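Transcription termination factor NusA (Planctomyces limnophilus, PDB 4MTN) binds RNA and the core RNA polymerase, and probably takes part in both transcription termination and antitermination. Local coordinates at residues R180-L185 and G237-G242; A201-Y206 and R295-R300. One frame throughout, in Å; residues are numbered along the deposited sequence.

Interaction 1. Residues R180-L185 and G237-G242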
ATOM      1  N   ARG A 180       0.979  10.999  -5.434  1.00 42.94           N
ATOM      2  CA  ARG A 180       1.866  10.883  -6.586  1.00 41.97           C
ATOM      3  C   ARG A 180       1.132  11.197  -7.885  1.00 42.01           C
ATOM      4  O   ARG A 180       1.659  11.895  -8.750  1.00 46.37           O
ATOM      5  CB  ARG A 180       2.475   9.479  -6.647  1.00 41.02           C
ATOM      6  CG  ARG A 180       3.464   9.275  -7.777  1.00 44.99           C
ATOM      7  CD  ARG A 180       3.973   7.842  -7.815  1.00 46.65           C
ATOM      8  NE  ARG A 180       4.886   7.542  -6.716  1.00 50.16           N
ATOM      9  CZ  ARG A 180       6.210   7.612  -6.805  1.00 51.38           C
ATOM     10  NH1 ARG A 180       6.780   7.976  -7.947  1.00 47.56           N
ATOM     11  NH2 ARG A 180       6.966   7.320  -5.755  1.00 53.04           N
ATOM     12  N   ARG A 181      -0.089  10.689  -8.012  1.00 42.11           N
ATOM     13  CA  ARG A 181      -0.901  10.936  -9.199  1.00 41.50           C
ATOM     14  C   ARG A 181      -1.300  12.404  -9.303  1.00 41.99           C
ATOM     15  O   ARG A 181      -1.180  13.013 -10.365  1.00 44.32           O
ATOM     16  CB  ARG A 181      -2.159  10.063  -9.186  1.00 39.07           C
ATOM     17  CG  ARG A 181      -1.913   8.563  -9.246  1.00 41.10           C
ATOM     18  CD  ARG A 181      -1.416   8.114 -10.610  1.00 29.55           C
ATOM     19  NE  ARG A 181       0.039   8.133 -10.703  1.00 41.21           N
ATOM     20  CZ  ARG A 181       0.827   7.139 -10.302  1.00 42.54           C
ATOM     21  NH1 ARG A 181       0.300   6.044  -9.773  1.00 30.02           N
ATOM     22  NH2 ARG A 181       2.143   7.242 -10.430  1.00 38.73           N
ATOM     23  N   LEU A 182      -1.779  12.961  -8.194  1.00 40.04           N
ATOM     24  CA  LEU A 182      -2.239  14.345  -8.161  1.00 38.45           C
ATOM     25  C   LEU A 182      -1.121  15.325  -8.495  1.00 37.42           C
ATOM     26  O   LEU A 182      -1.353  16.347  -9.144  1.00 37.80           O
ATOM     27  CB  LEU A 182      -2.831  14.675  -6.791  1.00 40.69           C
ATOM     28  CG  LEU A 182      -4.178  14.026  -6.473  1.00 43.34           C
ATOM     29  CD1 LEU A 182      -4.566  14.283  -5.027  1.00 36.07           C
ATOM     30  CD2 LEU A 182      -5.252  14.538  -7.420  1.00 38.08           C
ATOM     31  N   LEU A 183       0.091  15.011  -8.051  1.00 36.10           N
ATOM     32  CA  LEU A 183       1.251  15.838  -8.360  1.00 37.23           C
ATOM     33  C   LEU A 183       1.570  15.781  -9.849  1.00 40.82           C
ATOM     34  O   LEU A 183       1.954  16.786 -10.450  1.00 47.55           O
ATOM     35  CB  LEU A 183       2.463  15.397  -7.537  1.00 35.98           C
ATOM     36  CG  LEU A 183       2.436  15.825  -6.067  1.00 35.06           C
ATOM     37  CD1 LEU A 183       3.551  15.158  -5.277  1.00 30.93           C
ATOM     38  CD2 LEU A 183       2.534  17.338  -5.958  1.00 36.05           C
ATOM     39  N   GLU A 184       1.400  14.603 -10.441  1.00 36.83           N
ATOM     40  CA  GLU A 184       1.637  14.418 -11.867  1.00 31.19           C
ATOM     41  C   GLU A 184       0.653  15.239 -12.694  1.00 36.77           C
ATOM     42  O   GLU A 184       0.997  15.746 -13.759  1.00 40.21           O
ATOM     43  CB  GLU A 184       1.537  12.939 -12.244  1.00 31.15           C
ATOM     44  CG  GLU A 184       2.680  12.082 -11.721  1.00 40.24           C
ATOM     45  CD  GLU A 184       2.418  10.594 -11.869  1.00 45.32           C
ATOM     46  OE1 GLU A 184       1.333  10.224 -12.366  1.00 43.24           O
ATOM     47  OE2 GLU A 184       3.296   9.793 -11.485  1.00 47.72           O
ATOM     48  N   LEU A 185      -0.571  15.375 -12.194  1.00 33.10           N
ATOM     49  CA  LEU A 185      -1.597  16.143 -12.889  1.00 36.47           C
ATOM     50  C   LEU A 185      -1.372  17.648 -12.759  1.00 43.54           C
ATOM     51  O   LEU A 185      -1.505  18.390 -13.731  1.00 45.21           O
ATOM     52  CB  LEU A 185      -2.987  15.785 -12.360  1.00 33.81           C
ATOM     53  CG  LEU A 185      -3.557  14.416 -12.732  1.00 38.04           C
ATOM     54  CD1 LEU A 185      -4.928  14.228 -12.103  1.00 32.38           C
ATOM     55  CD2 LEU A 185      -3.630  14.257 -14.243  1.00 33.53           C
ATOM     56  N   GLY A 237      -2.639  19.806  -2.075  1.00 49.93           N
ATOM     57  CA  GLY A 237      -2.876  19.734  -0.645  1.00 48.34           C
ATOM     58  C   GLY A 237      -4.308  20.044  -0.253  1.00 51.30           C
ATOM     59  O   GLY A 237      -4.842  19.452   0.684  1.00 57.65           O
ATOM     60  N   GLU A 238      -4.932  20.974  -0.970  1.00 52.77           N
ATOM     61  CA  GLU A 238      -6.313  21.349  -0.689  1.00 63.22           C
ATOM     62  C   GLU A 238      -7.278  20.270  -1.162  1.00 68.53           C
ATOM     63  O   GLU A 238      -8.364  20.110  -0.609  1.00 72.19           O
ATOM     64  CB  GLU A 238      -6.655  22.689  -1.345  1.00 71.33           C
ATOM     65  CG  GLU A 238      -5.873  23.867  -0.787  1.00 81.64           C
ATOM     66  CD  GLU A 238      -6.028  24.016   0.716  1.00 92.80           C
ATOM     67  OE1 GLU A 238      -7.136  23.759   1.234  1.00 95.34           O
ATOM     68  OE2 GLU A 238      -5.038  24.387   1.381  1.00 99.07           O
ATOM     69  N   GLU A 239      -6.872  19.530  -2.188  1.00 71.51           N
ATOM     70  CA  GLU A 239      -7.659  18.404  -2.676  1.00 74.58           C
ATOM     71  C   GLU A 239      -7.615  17.262  -1.668  1.00 71.47           C
ATOM     72  O   GLU A 239      -8.492  16.399  -1.651  1.00 77.78           O
ATOM     73  CB  GLU A 239      -7.146  17.935  -4.040  1.00 82.52           C
ATOM     74  CG  GLU A 239      -7.390  18.926  -5.169  1.00 93.52           C
ATOM     75  CD  GLU A 239      -6.607  18.588  -6.424  1.00 99.91           C
ATOM     76  OE1 GLU A 239      -5.750  17.682  -6.367  1.00101.76           O
ATOM     77  OE2 GLU A 239      -6.848  19.229  -7.470  1.00100.80           O
ATOM     78  N   LEU A 240      -6.583  17.267  -0.832  1.00 64.98           N
ATOM     79  CA  LEU A 240      -6.417  16.256   0.205  1.00 59.24           C
ATOM     80  C   LEU A 240      -6.982  16.726   1.543  1.00 61.90           C
ATOM     81  O   LEU A 240      -6.870  16.030   2.552  1.00 65.24           O
ATOM     82  CB  LEU A 240      -4.941  15.889   0.355  1.00 51.07           C
ATOM     83  CG  LEU A 240      -4.282  15.332  -0.906  1.00 47.39           C
ATOM     84  CD1 LEU A 240      -2.815  15.034  -0.656  1.00 47.99           C
ATOM     85  CD2 LEU A 240      -5.014  14.090  -1.390  1.00 45.91           C
ATOM     86  N   GLY A 241      -7.587  17.910   1.548  1.00 58.77           N
ATOM     87  CA  GLY A 241      -8.219  18.437   2.744  1.00 60.73           C
ATOM     88  C   GLY A 241      -7.303  19.235   3.653  1.00 58.97           C
ATOM     89  O   GLY A 241      -7.526  19.304   4.862  1.00 59.97           O
ATOM     90  N   GLY A 242      -6.272  19.843   3.076  1.00 54.83           N
ATOM     91  CA  GLY A 242      -5.350  20.663   3.841  1.00 47.59           C
ATOM     92  C   GLY A 242      -4.109  19.917   4.287  1.00 53.73           C
ATOM     93  O   GLY A 242      -3.416  20.340   5.212  1.00 57.83           O
TER
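Leu182 of helix 176-186 turns its two methyl groups onto the end of helix 231-239, where Glu239 and Leu240 receive them. CD1 of Leu182 lies 3.7 Å from CD2 of Leu240, and the two side chains run past each other in opposite directions. Leu182 sets its CG beside the backbone N (chi1 -71°), and it leaves its backbone heading for the other helix; Leu240 does not, and only the end of that side chain closes in. Glu239, extended beyond CG (chi2 167°), crosses the leucine at an angle and brings OE1 to 3.4 Å from CD2 of Leu182, although this side chain is poorly ordered. Its other oxygen, OE2, makes a long and weak ion pair with Arg154. Just behind, the helix ends in a Schellman motif: Gly242 N bonds to Gly237 O at 2.8 Å and Gly241 N to Glu238 O at 3.2 Å, with Gly241 at positive phi. On another side of helix 176-186, Arg181 grips Glu184 side-on, NE to OE1 and NH2 to OE2, each at 3.0 Å. The carboxylate carbon sits at the edge of the guanidinium, in its plane, and NH1 bonds to Gly110 O. An alanine in place of Leu182 would take away both methyls, and is likely to leave Leu240 CD2 without this neighbour and to open a gap beside the carboxylate of Glu239. The contact joins the two helices, and Leu182 also rests on Ile112 and Arg154 of the S1-domain strands 112-120 and 152-162. With no hydrogen bond between the segments, they meet through one methyl-methyl contact and a carboxylate oxygen that lies against the leucine methyls without bonding to them.

Interaction 2. Residues A201-Y206 and R295-R300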
ATOM      1  N   ALA A 201       6.522   9.664   1.250  1.00 40.96           N
ATOM      2  CA  ALA A 201       6.144   9.250   2.596  1.00 38.43           C
ATOM      3  C   ALA A 201       4.925  10.042   3.055  1.00 39.48           C
ATOM      4  O   ALA A 201       4.967  11.269   3.117  1.00 49.36           O
ATOM      5  CB  ALA A 201       7.299   9.447   3.555  1.00 40.18           C
ATOM      6  N   ARG A 202       3.840   9.345   3.382  1.00 37.10           N
ATOM      7  CA  ARG A 202       2.580  10.025   3.656  1.00 38.24           C
ATOM      8  C   ARG A 202       1.899   9.627   4.963  1.00 42.53           C
ATOM      9  O   ARG A 202       1.829   8.449   5.315  1.00 45.73           O
ATOM     10  CB  ARG A 202       1.603   9.786   2.502  1.00 34.78           C
ATOM     11  CG  ARG A 202       0.273  10.498   2.680  1.00 34.54           C
ATOM     12  CD  ARG A 202      -0.693  10.216   1.546  1.00 36.49           C
ATOM     13  NE  ARG A 202      -1.821  11.141   1.580  1.00 36.21           N
ATOM     14  CZ  ARG A 202      -2.939  10.989   0.878  1.00 40.19           C
ATOM     15  NH1 ARG A 202      -3.089   9.938   0.082  1.00 42.31           N
ATOM     16  NH2 ARG A 202      -3.909  11.887   0.978  1.00 38.66           N
ATOM     17  N   GLU A 203       1.408  10.634   5.682  1.00 44.41           N
ATOM     18  CA  GLU A 203       0.384  10.433   6.698  1.00 45.04           C
ATOM     19  C   GLU A 203      -0.877  11.144   6.222  1.00 42.22           C
ATOM     20  O   GLU A 203      -0.939  12.374   6.217  1.00 40.70           O
ATOM     21  CB  GLU A 203       0.834  10.961   8.059  1.00 54.29           C
ATOM     22  CG  GLU A 203       1.913  10.118   8.716  1.00 67.65           C
ATOM     23  CD  GLU A 203       2.152  10.500  10.162  1.00 79.46           C
ATOM     24  OE1 GLU A 203       1.351  11.286  10.713  1.00 82.00           O
ATOM     25  OE2 GLU A 203       3.141  10.015  10.747  1.00 83.51           O
ATOM     26  N   ALA A 204      -1.877  10.359   5.832  1.00 39.51           N
ATOM     27  CA  ALA A 204      -3.036  10.871   5.102  1.00 40.27           C
ATOM     28  C   ALA A 204      -3.807  11.945   5.862  1.00 47.08           C
ATOM     29  O   ALA A 204      -4.208  11.750   7.008  1.00 48.15           O
ATOM     30  CB  ALA A 204      -3.967   9.726   4.740  1.00 40.98           C
ATOM     31  N   GLY A 205      -4.014  13.080   5.201  1.00 50.89           N
ATOM     32  CA  GLY A 205      -4.762  14.181   5.776  1.00 46.91           C
ATOM     33  C   GLY A 205      -3.917  15.096   6.639  1.00 42.92           C
ATOM     34  O   GLY A 205      -4.419  16.077   7.188  1.00 43.28           O
ATOM     35  N   TYR A 206      -2.631  14.783   6.757  1.00 42.17           N
ATOM     36  CA  TYR A 206      -1.749  15.555   7.624  1.00 43.44           C
ATOM     37  C   TYR A 206      -0.488  16.052   6.918  1.00 41.03           C
ATOM     38  O   TYR A 206      -0.345  17.250   6.675  1.00 42.23           O
ATOM     39  CB  TYR A 206      -1.372  14.724   8.851  1.00 45.99           C
ATOM     40  CG  TYR A 206      -2.543  14.448   9.767  1.00 52.31           C
ATOM     41  CD1 TYR A 206      -3.284  13.279   9.649  1.00 51.29           C
ATOM     42  CD2 TYR A 206      -2.913  15.363  10.743  1.00 44.12           C
ATOM     43  CE1 TYR A 206      -4.359  13.027  10.485  1.00 49.92           C
ATOM     44  CE2 TYR A 206      -3.984  15.119  11.582  1.00 49.15           C
ATOM     45  CZ  TYR A 206      -4.704  13.952  11.449  1.00 52.44           C
ATOM     46  OH  TYR A 206      -5.770  13.713  12.284  1.00 61.44           O
ATOM     47  N   ARG A 295       4.008  14.726  17.205  1.00 99.41           N
ATOM     48  CA  ARG A 295       3.859  13.385  17.754  1.00 92.14           C
ATOM     49  C   ARG A 295       5.029  12.499  17.341  1.00 83.03           C
ATOM     50  O   ARG A 295       5.037  11.298  17.606  1.00 81.50           O
ATOM     51  CB  ARG A 295       2.533  12.763  17.309  1.00 93.95           C
ATOM     52  CG  ARG A 295       1.309  13.521  17.804  1.00 97.33           C
ATOM     53  CD  ARG A 295       1.439  13.862  19.283  1.00100.85           C
ATOM     54  NE  ARG A 295       0.347  14.706  19.757  1.00104.84           N
ATOM     55  CZ  ARG A 295       0.295  15.249  20.969  1.00108.17           C
ATOM     56  NH1 ARG A 295       1.279  15.040  21.834  1.00108.72           N
ATOM     57  NH2 ARG A 295      -0.738  16.004  21.318  1.00110.27           N
ATOM     58  N   GLY A 296       6.018  13.102  16.688  1.00 78.01           N
ATOM     59  CA  GLY A 296       7.126  12.356  16.124  1.00 70.50           C
ATOM     60  C   GLY A 296       6.949  12.170  14.631  1.00 63.88           C
ATOM     61  O   GLY A 296       7.607  11.334  14.011  1.00 59.59           O
ATOM     62  N   GLN A 297       6.049  12.965  14.059  1.00 62.69           N
ATOM     63  CA  GLN A 297       5.689  12.872  12.647  1.00 60.85           C
ATOM     64  C   GLN A 297       6.872  13.080  11.703  1.00 56.24           C
ATOM     65  O   GLN A 297       7.016  12.359  10.715  1.00 52.41           O
ATOM     66  CB  GLN A 297       4.594  13.892  12.326  1.00 61.23           C
ATOM     67  CG  GLN A 297       3.987  13.743  10.942  1.00 62.19           C
ATOM     68  CD  GLN A 297       3.044  14.879  10.600  1.00 62.96           C
ATOM     69  OE1 GLN A 297       3.391  16.052  10.738  1.00 63.60           O
ATOM     70  NE2 GLN A 297       1.839  14.536  10.157  1.00 62.26           N
ATOM     71  N   ASN A 298       7.707  14.070  12.008  1.00 54.48           N
ATOM     72  CA  ASN A 298       8.827  14.441  11.146  1.00 52.18           C
ATOM     73  C   ASN A 298       9.785  13.287  10.852  1.00 52.01           C
ATOM     74  O   ASN A 298       9.933  12.878   9.701  1.00 51.73           O
ATOM     75  CB  ASN A 298       9.604  15.605  11.763  1.00 48.38           C
ATOM     76  CG  ASN A 298      10.601  16.217  10.795  1.00 48.77           C
ATOM     77  OD1 ASN A 298      10.296  16.425   9.620  1.00 47.95           O
ATOM     78  ND2 ASN A 298      11.802  16.504  11.283  1.00 50.60           N
ATOM     79  N   VAL A 299      10.438  12.779  11.894  1.00 53.03           N
ATOM     80  CA  VAL A 299      11.381  11.670  11.756  1.00 57.33           C
ATOM     81  C   VAL A 299      10.711  10.442  11.145  1.00 56.08           C
ATOM     82  O   VAL A 299      11.290   9.762  10.294  1.00 55.64           O
ATOM     83  CB  VAL A 299      11.996  11.282  13.117  1.00 62.87           C
ATOM     84  CG1 VAL A 299      12.851  10.032  12.985  1.00 63.99           C
ATOM     85  CG2 VAL A 299      12.818  12.426  13.671  1.00 72.22           C
ATOM     86  N   ARG A 300       9.484  10.175  11.584  1.00 52.49           N
ATOM     87  CA  ARG A 300       8.698   9.047  11.096  1.00 55.05           C
ATOM     88  C   ARG A 300       8.554   9.083   9.577  1.00 54.45           C
ATOM     89  O   ARG A 300       8.754   8.075   8.901  1.00 56.13           O
ATOM     90  CB  ARG A 300       7.317   9.047  11.755  1.00 61.26           C
ATOM     91  CG  ARG A 300       6.542   7.749  11.623  1.00 68.46           C
ATOM     92  CD  ARG A 300       5.141   7.919  12.183  1.00 77.13           C
ATOM     93  NE  ARG A 300       5.147   8.724  13.402  1.00 86.42           N
ATOM     94  CZ  ARG A 300       4.078   9.335  13.901  1.00 94.43           C
ATOM     95  NH1 ARG A 300       2.909   9.237  13.284  1.00 97.24           N
ATOM     96  NH2 ARG A 300       4.178  10.047  15.014  1.00 98.46           N
TER
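Glu203, at the end of strand 195-203, divides its carboxylate between two residues of helix 297-306. OE2 forms a salt bridge with Arg300 NH1 at 2.7 Å; the two side chains cross at about a right angle, yet their flat ends are only 24° apart. OE1 accepts a weak hydrogen bond from Gln297 NE2 (3.3 Å, N-H...O angle 157°), the amide turned steeply against the carboxylate. Gln297 keeps CG anti to its backbone N (chi1 -171°) and runs out extended, which carries NE2 on to CB of Tyr206, 3.5 Å away. Its stronger polar partner is at the other end of the amide, where OE1 takes the NE proton of Arg207. The guanidinium of Arg300 has CA of Gln297 over one face. Arg202 takes no part here; its guanidinium is held by Glu243 and by the carbonyls of Arg173 and His175, while Asn298 gives ND2 to Ala291 O. In the turn after the strand, Tyr206 N bonds back to Glu203 O at 3.0 Å. Arg295 and Gly296 complete a GKRG sequence, and Gly296 is the N-cap of the helix. The edge strand of the first KH domain thus meets the first turn of the helix that follows the GXXG loop of a second, as expected of the tandem type II KH pair of NusA, whose GXXG loops probably face RNA.

From the N terminus, the chain leaves the S1 strands, enters helix 176-186 and, after 51 intervening residues that include strands 195-203 and 207-214, returns through helix 231-239 to close interaction 1. Interaction 2 begins within that loop, at 201-206, and ends beyond it at 295-300, with 88 residues between its segments, so the two loops cross. Their centres are about 16 Å apart, and they touch where Leu240 of interaction 1 packs on the guanidinium of Arg202. Interaction 1 probably joins two helices of the first KH domain, beside the S1 domain, and interaction 2 joins that domain to the second, so the first KH domain is the shared middle piece.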